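Local coordinates for protein putative polyprenyl synthetase (Streptomyces coelicolor, PDB 3NF2) that probably joins isoprenoid units into longer polyprenyl diphosphates as a magnesium-dependent prenyltransferase of the FPP/GGPP synthase family, at residues 224-227 against 228-232; 301-304 against 305-309; 27-30 against 31-34; 92-95 against 96-99. All coordinates share one frame; numbering follows the deposited sequence.

Interaction 1 of 4, residues 224-227 against 228-232; sequences DDLL and GIWGD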
loop_
_atom_site.group_PDB
_atom_site.type_symbol
_atom_site.label_atom_id
_atom_site.label_comp_id
_atom_site.label_asym_id
_atom_site.label_seq_id
_atom_site.Cartn_x
_atom_site.Cartn_y
_atom_site.Cartn_z
ATOM N N ASP A 224 -24.325 2.513 12.007
ATOM C CA ASP A 224 -23.696 3.674 11.356
ATOM C C ASP A 224 -24.529 4.223 10.199
ATOM O O ASP A 224 -24.683 5.430 10.048
ATOM C CB ASP A 224 -22.307 3.316 10.828
ATOM C CG ASP A 224 -21.202 4.056 11.538
ATOM O OD1 ASP A 224 -21.332 5.280 11.752
ATOM O OD2 ASP A 224 -20.185 3.412 11.859
ATOM N N ASP A 225 -25.081 3.322 9.400
ATOM C CA ASP A 225 -26.000 3.701 8.330
ATOM C C ASP A 225 -27.307 4.321 8.832
ATOM O O ASP A 225 -27.848 5.222 8.190
ATOM C CB ASP A 225 -26.308 2.494 7.455
ATOM C CG ASP A 225 -25.114 2.040 6.655
ATOM O OD1 ASP A 225 -24.071 2.733 6.686
ATOM O OD2 ASP A 225 -25.221 0.980 6.007
ATOM N N LEU A 226 -27.823 3.827 9.955
ATOM C CA LEU A 226 -29.017 4.439 10.555
ATOM C C LEU A 226 -28.714 5.828 11.084
ATOM O O LEU A 226 -29.507 6.748 10.887
ATOM C CB LEU A 226 -29.608 3.568 11.662
ATOM C CG LEU A 226 -30.277 2.246 11.266
ATOM C CD1 LEU A 226 -30.466 1.380 12.497
ATOM C CD2 LEU A 226 -31.610 2.464 10.533
ATOM N N LEU A 227 -27.551 5.986 11.722
ATOM C CA LEU A 227 -27.142 7.282 12.263
ATOM C C LEU A 227 -26.725 8.268 11.178
ATOM O O LEU A 227 -26.845 9.476 11.367
ATOM C CB LEU A 227 -25.997 7.136 13.277
ATOM C CG LEU A 227 -26.081 6.258 14.540
ATOM C CD1 LEU A 227 -24.830 6.469 15.413
ATOM C CD2 LEU A 227 -27.363 6.461 15.371
ATOM N N GLY A 228 -26.208 7.765 10.056
ATOM C CA GLY A 228 -25.854 8.638 8.927
ATOM C C GLY A 228 -27.055 9.375 8.337
ATOM O O GLY A 228 -26.933 10.501 7.858
ATOM N N ILE A 229 -28.223 8.744 8.374
ATOM C CA ILE A 229 -29.453 9.426 7.971
ATOM C C ILE A 229 -30.209 10.071 9.148
ATOM O O ILE A 229 -30.366 11.281 9.186
ATOM C CB ILE A 229 -30.393 8.512 7.162
ATOM C CG1 ILE A 229 -29.644 7.891 5.970
ATOM C CG2 ILE A 229 -31.635 9.304 6.702
ATOM C CD1 ILE A 229 -30.336 6.681 5.360
ATOM N N TRP A 230 -30.659 9.277 10.116
ATOM C CA TRP A 230 -31.554 9.817 11.159
ATOM C C TRP A 230 -30.908 10.358 12.431
ATOM O O TRP A 230 -31.615 10.688 13.382
ATOM C CB TRP A 230 -32.626 8.800 11.520
ATOM C CG TRP A 230 -33.558 8.573 10.393
ATOM C CD1 TRP A 230 -34.624 9.354 10.042
ATOM C CD2 TRP A 230 -33.510 7.501 9.448
ATOM N NE1 TRP A 230 -35.252 8.823 8.938
ATOM C CE2 TRP A 230 -34.589 7.687 8.552
ATOM C CE3 TRP A 230 -32.661 6.398 9.271
ATOM C CZ2 TRP A 230 -34.844 6.813 7.496
ATOM C CZ3 TRP A 230 -32.916 5.526 8.217
ATOM C CH2 TRP A 230 -33.998 5.744 7.338
ATOM N N GLY A 231 -29.580 10.461 12.437
ATOM C CA GLY A 231 -28.842 10.910 13.610
ATOM C C GLY A 231 -28.975 12.393 13.890
ATOM O O GLY A 231 -29.006 13.212 12.969
ATOM N N ASP A 232 -29.053 12.724 15.178
ATOM C CA ASP A 232 -29.169 14.099 15.645
ATOM C C ASP A 232 -27.779 14.739 15.646
ATOM O O ASP A 232 -26.844 14.145 16.183
ATOM C CB ASP A 232 -29.774 14.090 17.056
ATOM C CG ASP A 232 -29.933 15.487 17.654
ATOM O OD1 ASP A 232 -30.290 16.439 16.921
ATOM O OD2 ASP A 232 -29.719 15.619 18.879
#
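Leu226 and Trp230 both set CG beside the backbone N and opposite the carbonyl carbon (chi1 -70° and -67°), which stands the two side chains out from neighbouring turns of the helix so that a leucine methyl comes up to the indole. The touch is light: CD2 of Leu226 sits 4.1 Å from CZ3 of Trp230, with the two side chains running at a slant to each other. The benzo edge of the ring also faces the backbone, since CE3 of Trp230 is 3.6 Å from Leu226 O, near the ring plane. That same oxygen takes the amide hydrogen of Trp230, N to O 2.9 Å, so it lies at the ring edge while accepting the main-chain bond. Ile229 CG2 lies over the middle of one ring face, 3.7 Å above it, and Arg301 adds a cation-pi contact. The sequence DDLLG matches the second aspartate-rich motif of this family, with Gly228 at its fifth place; by analogy with relatives, the partly exposed Asp224 probably faces the magnesium and diphosphate site. Asp225 is buried, its carboxylate gripped by Gln221 NE2 and the amide of Leu251. Gly228 N bonds to Asp224 O at 2.8 Å. The helix then ends: Gly231 N reaches Leu227 O in a weak bond of 3.1 Å, and because a CB on Gly231 would fall 2.4 Å from Leu227 O, a clash, the glycine lets the chain turn off here.

Interaction 2 of 4, residues 301-304 against 305-309; sequences REWT and ADEAR. With SO4 (sulfate ion), chain F.
Two carboxylates crowd together here: OE2 of Glu302 comes to 2.9 Å from OD1 of Asp306, one turn along the helix, where a pair of negative groups would normally keep apart. Glu302 reaches this spot because its chain leaves opposite the backbone N and then bends about the CB-CG bond (chi2 61°), and the two carboxylate planes stand 66° apart. Arg309 probably eases the repulsion, its NH1 forming a salt bridge to OD1 of Asp306 at 3.2 Å. Replacing Asp306 by alanine is likely to leave the Arg309 guanidinium without its salt-bridge mate and freer to turn. All of this rides on helix 300-319 of the mostly helical isoprenoid synthase fold, whose inner side packs on helices 203-230, 251-259 and 173-198. On that side Trp303 and Glu307 lie alongside each other, and CG of Glu307 makes a CH-pi contact over the six-membered ring of Trp303, 3.6 Å from its centroid and 24° off the normal. Thr304 turns OG1 back to Gly300 O. At the start of the segment Arg301, extended from CG to NE, grips a sulfate, probably from the crystallisation liquor, at its guanidinium edge with two nearly straight bonds, NH2 to O1 at 2.7 Å and NH1 to O3 at 2.9 Å, while NH1 also pairs with Glu296.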
loop_
_atom_site.group_PDB
_atom_site.type_symbol
_atom_site.label_atom_id
_atom_site.label_comp_id
_atom_site.label_asym_id
_atom_site.label_seq_id
_atom_site.Cartn_x
_atom_site.Cartn_y
_atom_site.Cartn_z
ATOM N N ARG A 301 -35.517 1.680 6.934
ATOM C CA ARG A 301 -35.026 1.885 8.294
ATOM C C ARG A 301 -35.213 0.646 9.161
ATOM O O ARG A 301 -34.261 0.160 9.782
ATOM C CB ARG A 301 -35.760 3.050 8.937
ATOM C CG ARG A 301 -35.276 3.398 10.315
ATOM C CD ARG A 301 -36.024 4.591 10.822
ATOM N NE ARG A 301 -35.334 5.241 11.923
ATOM C CZ ARG A 301 -35.731 6.383 12.466
ATOM N NH1 ARG A 301 -36.809 6.990 11.996
ATOM N NH2 ARG A 301 -35.039 6.927 13.458
ATOM N N GLU A 302 -36.447 0.146 9.177
ATOM C CA GLU A 302 -36.810 -1.043 9.929
ATOM C C GLU A 302 -35.951 -2.237 9.552
ATOM O O GLU A 302 -35.410 -2.908 10.436
ATOM C CB GLU A 302 -38.296 -1.376 9.722
ATOM C CG GLU A 302 -38.790 -2.587 10.518
ATOM C CD GLU A 302 -38.669 -2.408 12.036
ATOM O OE1 GLU A 302 -38.884 -1.282 12.538
ATOM O OE2 GLU A 302 -38.362 -3.401 12.730
ATOM N N TRP A 303 -35.814 -2.486 8.246
ATOM C CA TRP A 303 -35.004 -3.598 7.768
ATOM C C TRP A 303 -33.563 -3.516 8.275
ATOM O O TRP A 303 -32.965 -4.542 8.615
ATOM C CB TRP A 303 -35.009 -3.698 6.241
ATOM C CG TRP A 303 -34.418 -4.991 5.774
ATOM C CD1 TRP A 303 -35.073 -6.170 5.598
ATOM C CD2 TRP A 303 -33.037 -5.246 5.466
ATOM N NE1 TRP A 303 -34.192 -7.151 5.171
ATOM C CE2 TRP A 303 -32.936 -6.608 5.093
ATOM C CE3 TRP A 303 -31.877 -4.454 5.469
ATOM C CZ2 TRP A 303 -31.727 -7.191 4.715
ATOM C CZ3 TRP A 303 -30.673 -5.036 5.105
ATOM C CH2 TRP A 303 -30.611 -6.394 4.726
ATOM N N THR A 304 -33.024 -2.301 8.335
ATOM C CA THR A 304 -31.634 -2.100 8.743
ATOM C C THR A 304 -31.453 -2.249 10.270
ATOM O O THR A 304 -30.416 -2.748 10.730
ATOM C CB THR A 304 -31.080 -0.756 8.228
ATOM O OG1 THR A 304 -31.349 -0.640 6.825
ATOM C CG2 THR A 304 -29.565 -0.652 8.467
ATOM N N ALA A 305 -32.456 -1.839 11.044
ATOM C CA ALA A 305 -32.450 -2.078 12.502
ATOM C C ALA A 305 -32.536 -3.568 12.814
ATOM O O ALA A 305 -31.833 -4.055 13.696
ATOM C CB ALA A 305 -33.569 -1.309 13.204
ATOM N N ASP A 306 -33.372 -4.287 12.066
ATOM C CA ASP A 306 -33.466 -5.746 12.185
ATOM C C ASP A 306 -32.185 -6.457 11.767
ATOM O O ASP A 306 -31.840 -7.498 12.333
ATOM C CB ASP A 306 -34.631 -6.297 11.366
ATOM C CG ASP A 306 -35.980 -5.791 11.847
ATOM O OD1 ASP A 306 -36.046 -5.197 12.947
ATOM O OD2 ASP A 306 -36.976 -5.992 11.116
ATOM N N GLU A 307 -31.494 -5.910 10.768
ATOM C CA GLU A 307 -30.197 -6.454 10.370
ATOM C C GLU A 307 -29.149 -6.258 11.446
ATOM O O GLU A 307 -28.397 -7.180 11.728
ATOM C CB GLU A 307 -29.710 -5.878 9.048
ATOM C CG GLU A 307 -29.837 -6.884 7.937
ATOM C CD GLU A 307 -28.716 -7.904 7.889
ATOM O OE1 GLU A 307 -27.549 -7.520 8.087
ATOM O OE2 GLU A 307 -29.006 -9.093 7.630
ATOM N N ALA A 308 -29.127 -5.061 12.038
ATOM C CA ALA A 308 -28.242 -4.744 13.154
ATOM C C ALA A 308 -28.435 -5.745 14.284
ATOM O O ALA A 308 -27.472 -6.357 14.738
ATOM C CB ALA A 308 -28.486 -3.316 13.649
ATOM N N ARG A 309 -29.691 -5.915 14.704
ATOM C CA ARG A 309 -30.081 -6.874 15.745
ATOM C C ARG A 309 -29.687 -8.305 15.394
ATOM O O ARG A 309 -29.123 -9.010 16.225
ATOM C CB ARG A 309 -31.583 -6.758 16.035
ATOM C CG ARG A 309 -32.250 -7.983 16.680
ATOM C CD ARG A 309 -33.573 -7.631 17.370
ATOM N NE ARG A 309 -34.441 -6.767 16.563
ATOM C CZ ARG A 309 -34.785 -5.519 16.889
ATOM N NH1 ARG A 309 -35.573 -4.820 16.080
ATOM N NH2 ARG A 309 -34.348 -4.967 18.018
HETATM S S SO4 F . -36.882 9.999 14.430
HETATM O O1 SO4 F . -35.773 9.128 14.809
HETATM O O2 SO4 F . -36.375 11.332 14.112
HETATM O O3 SO4 F . -37.555 9.449 13.256
HETATM O O4 SO4 F . -37.828 10.081 15.542
#

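Interaction 3 of 4, residues 27-30 against 31-34; sequences LAPP and MDTV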
loop_
_atom_site.group_PDB
_atom_site.type_symbol
_atom_site.label_atom_id
_atom_site.label_comp_id
_atom_site.label_asym_id
_atom_site.label_seq_id
_atom_site.Cartn_x
_atom_site.Cartn_y
_atom_site.Cartn_z
ATOM N N LEU A 27 9.067 7.858 10.947
ATOM C CA LEU A 27 9.043 7.844 9.479
ATOM C C LEU A 27 9.917 8.950 8.884
ATOM O O LEU A 27 9.992 10.056 9.415
ATOM C CB LEU A 27 7.614 8.015 8.955
ATOM C CG LEU A 27 6.490 7.002 9.179
ATOM C CD1 LEU A 27 5.181 7.662 8.748
ATOM C CD2 LEU A 27 6.704 5.717 8.403
ATOM N N ALA A 28 10.557 8.644 7.765
ATOM C CA ALA A 28 11.431 9.590 7.082
ATOM C C ALA A 28 10.652 10.843 6.633
ATOM O O ALA A 28 9.533 10.723 6.137
ATOM C CB ALA A 28 12.098 8.906 5.892
ATOM N N PRO A 29 11.222 12.047 6.856
ATOM C CA PRO A 29 10.628 13.321 6.400
ATOM C C PRO A 29 10.312 13.347 4.896
ATOM O O PRO A 29 11.109 12.846 4.103
ATOM C CB PRO A 29 11.721 14.335 6.731
ATOM C CG PRO A 29 12.351 13.769 7.977
ATOM C CD PRO A 29 12.381 12.273 7.743
ATOM N N PRO A 30 9.156 13.922 4.494
ATOM C CA PRO A 30 8.138 14.633 5.280
ATOM C C PRO A 30 7.031 13.736 5.848
ATOM O O PRO A 30 6.065 14.253 6.419
ATOM C CB PRO A 30 7.519 15.568 4.244
ATOM C CG PRO A 30 7.554 14.760 2.976
ATOM C CD PRO A 30 8.787 13.875 3.064
ATOM N N MET A 31 7.175 12.418 5.699
ATOM C CA MET A 31 6.106 11.467 6.038
ATOM C C MET A 31 5.685 11.501 7.505
ATOM O O MET A 31 4.521 11.291 7.807
ATOM C CB MET A 31 6.463 10.037 5.615
ATOM C CG MET A 31 6.872 9.901 4.146
ATOM S SD MET A 31 6.899 8.199 3.568
ATOM C CE MET A 31 8.357 7.623 4.413
ATOM N N ASP A 32 6.619 11.797 8.405
ATOM C CA ASP A 32 6.298 11.888 9.833
ATOM C C ASP A 32 5.366 13.068 10.148
ATOM O O ASP A 32 4.437 12.916 10.934
ATOM C CB ASP A 32 7.569 11.935 10.700
ATOM C CG ASP A 32 8.473 13.114 10.369
ATOM O OD1 ASP A 32 8.445 13.612 9.224
ATOM O OD2 ASP A 32 9.222 13.547 11.260
ATOM N N THR A 33 5.600 14.220 9.514
ATOM C CA THR A 33 4.769 15.401 9.749
ATOM C C THR A 33 3.431 15.305 9.032
ATOM O O THR A 33 2.397 15.694 9.578
ATOM C CB THR A 33 5.486 16.743 9.394
ATOM O OG1 THR A 33 5.905 16.743 8.018
ATOM C CG2 THR A 33 6.698 16.961 10.298
ATOM N N VAL A 34 3.447 14.776 7.817
ATOM C CA VAL A 34 2.217 14.622 7.040
ATOM C C VAL A 34 1.261 13.620 7.703
ATOM O O VAL A 34 0.042 13.847 7.745
ATOM C CB VAL A 34 2.531 14.247 5.577
ATOM C CG1 VAL A 34 1.268 13.916 4.812
ATOM C CG2 VAL A 34 3.264 15.395 4.896
#
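Met31 folds its side chain around the carbonyl of Ala28: CB lies 3.2 Å from Ala28 O, and a bend at the sulfur (chi3 -72°) brings the terminal methyl CE round to 4.2 Å from Ala28 CB. On the neighbouring side the CB of Leu27 rests 4.1 Å from the CB of Met31, so Leu27 flanks the root of the side chain and Ala28 its tip. Asp32 fills the next dip, its CB pressed 3.3 Å from Leu27 O and its OD1 near Pro29 CA. Pro30, joined to Pro29 by a cis peptide and at the N-cap position, closes the loop from helix 5-25 and starts helix 31-38. Its carbonyl oxygen is shared by Val34 N at 3.0 Å and Thr33 OG1, also at 3.0 Å, the hydroxyl swung between N and C (chi1 58°) to get there. Further along, CG2 of Val34 lies against Pro30 CB. Ala28 O in turn receives the amide of Met31, in the carbonyl plane. With alanine at Met31 the pocket beside Ala28 is likely to lose its filling, and Leu120 and Ala124 of helix 115-134 their packing. Asp157 of the second subunit packs on Ala28 and Met31, and its Arg153 on Leu27.

Interaction 4 of 4, residues 92-95 against 96-99; sequences LHDD and LMDG
This is a contact within the last turns of helix 77-98, where His93 and Asp94 meet Met97 and Asp98 at the point where the helix stops. Met97 carries most of the side-chain touching. It leaves beside its backbone N (chi1 -74°) and turns at the sulfur, so that its methyl CE doubles back to sit 3.5 Å from OD1 of Asp94 and 3.8 Å from CB of His93, and the Asp94 and Met97 side chains pass at a slant. Beneath, the backbone keeps helical order: Met97 N bonds to His93 O at 2.9 Å, nearly straight, and Asp98 N to Asp94 O at 2.8 Å, while the bond from Leu96 N to Leu92 O is long and weak at 3.5 Å. Asp94 O also lies against the carboxylate carbon of Asp98, CG 3.1 Å away, with no bond between the acceptors. The sequence DDLMD is the first aspartate-rich motif of the family, DDxxD, whose acids in relatives bind magnesium and the allylic diphosphate; the same role is probable here. Asp98, exposed and held by Gln159 NE2, has a bound sulfate about 3 Å from its side chain, while Asp95 is buried and salt-bridged to Arg103. Gly99 ends the helix in a Schellman motif, with a positive phi of 72° and its N bonded to Leu96 O at 3.2 Å. Facing the dimer interface, His93 is fixed by both ring nitrogens, NE2 on Ile119 O of its own chain and ND1 on Asp123 OD2 of the second subunit; Ile119 of that subunit packs on Leu96.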
loop_
_atom_site.group_PDB
_atom_site.type_symbol
_atom_site.label_atom_id
_atom_site.label_comp_id
_atom_site.label_asym_id
_atom_site.label_seq_id
_atom_site.Cartn_x
_atom_site.Cartn_y
_atom_site.Cartn_z
ATOM N N LEU A 92 -6.546 7.453 4.207
ATOM C CA LEU A 92 -5.714 8.340 3.403
ATOM C C LEU A 92 -5.953 8.130 1.912
ATOM O O LEU A 92 -6.180 9.081 1.174
ATOM C CB LEU A 92 -4.235 8.119 3.734
ATOM C CG LEU A 92 -3.723 8.772 5.020
ATOM C CD1 LEU A 92 -2.443 8.118 5.483
ATOM C CD2 LEU A 92 -3.514 10.259 4.827
ATOM N N HIS A 93 -5.927 6.870 1.498
ATOM C CA HIS A 93 -6.145 6.502 0.110
ATOM C C HIS A 93 -7.599 6.608 -0.323
ATOM O O HIS A 93 -7.872 7.128 -1.406
ATOM C CB HIS A 93 -5.613 5.092 -0.148
ATOM C CG HIS A 93 -4.120 5.015 -0.184
ATOM N ND1 HIS A 93 -3.448 3.898 -0.631
ATOM C CD2 HIS A 93 -3.169 5.919 0.150
ATOM C CE1 HIS A 93 -2.149 4.114 -0.556
ATOM N NE2 HIS A 93 -1.954 5.331 -0.083
ATOM N N ASP A 94 -8.527 6.122 0.507
ATOM C CA ASP A 94 -9.958 6.225 0.167
ATOM C C ASP A 94 -10.412 7.672 -0.002
ATOM O O ASP A 94 -11.144 7.971 -0.937
ATOM C CB ASP A 94 -10.859 5.504 1.170
ATOM C CG ASP A 94 -10.660 3.996 1.174
ATOM O OD1 ASP A 94 -9.888 3.471 0.338
ATOM O OD2 ASP A 94 -11.266 3.333 2.044
ATOM N N ASP A 95 -9.956 8.562 0.876
ATOM C CA ASP A 95 -10.313 9.984 0.785
ATOM C C ASP A 95 -9.841 10.615 -0.515
ATOM O O ASP A 95 -10.550 11.438 -1.104
ATOM C CB ASP A 95 -9.757 10.778 1.968
ATOM C CG ASP A 95 -10.537 10.544 3.263
ATOM O OD1 ASP A 95 -11.645 9.968 3.221
ATOM O OD2 ASP A 95 -10.033 10.948 4.334
ATOM N N LEU A 96 -8.650 10.222 -0.963
ATOM C CA LEU A 96 -8.110 10.734 -2.205
ATOM C C LEU A 96 -8.893 10.186 -3.391
ATOM O O LEU A 96 -9.286 10.944 -4.288
ATOM C CB LEU A 96 -6.623 10.404 -2.328
ATOM C CG LEU A 96 -5.924 10.828 -3.627
ATOM C CD1 LEU A 96 -6.175 12.313 -4.015
ATOM C CD2 LEU A 96 -4.455 10.564 -3.487
ATOM N N MET A 97 -9.127 8.874 -3.374
ATOM C CA MET A 97 -9.893 8.194 -4.413
ATOM C C MET A 97 -11.321 8.744 -4.525
ATOM O O MET A 97 -11.863 8.843 -5.621
ATOM C CB MET A 97 -9.931 6.683 -4.147
ATOM C CG MET A 97 -8.625 5.958 -4.437
ATOM S SD MET A 97 -8.761 4.169 -4.322
ATOM C CE MET A 97 -8.181 3.878 -2.676
ATOM N N ASP A 98 -11.917 9.102 -3.388
ATOM C CA ASP A 98 -13.303 9.576 -3.345
ATOM C C ASP A 98 -13.406 11.082 -3.595
ATOM O O ASP A 98 -14.494 11.605 -3.825
ATOM C CB ASP A 98 -13.959 9.228 -1.995
ATOM C CG ASP A 98 -14.122 7.725 -1.781
ATOM O OD1 ASP A 98 -13.866 6.933 -2.724
ATOM O OD2 ASP A 98 -14.519 7.331 -0.654
ATOM N N GLY A 99 -12.279 11.775 -3.537
ATOM C CA GLY A 99 -12.261 13.216 -3.733
ATOM C C GLY A 99 -12.852 13.984 -2.563
ATOM O O GLY A 99 -13.262 15.136 -2.721
#

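Overall arrangement
Interactions 1 and 2 adjoin, with centres 12 Å apart: Leu226 CD2 lies 3.6 Å from Arg301 O, and Trp230 CH2 lies 3.6 Å from Arg301 CB, so helices 203-230 and 300-319 pack directly. Interactions 1 and 4 hold the two aspartate-rich motifs, about 22 Å between centres, consistent with relatives, where these face one another across the active-site cavity. Interaction 3 sits at the periphery and, like interaction 4, touches the second subunit. All four are partly buried, with Ile229, Met31 and His93 inside and Glu302, Arg309 and Asp98 exposed. Interaction 2 mixes outer charges with aromatic packing, interaction 3 relies on prolines and backbone capping, and interaction 4 is acidic at a helix end.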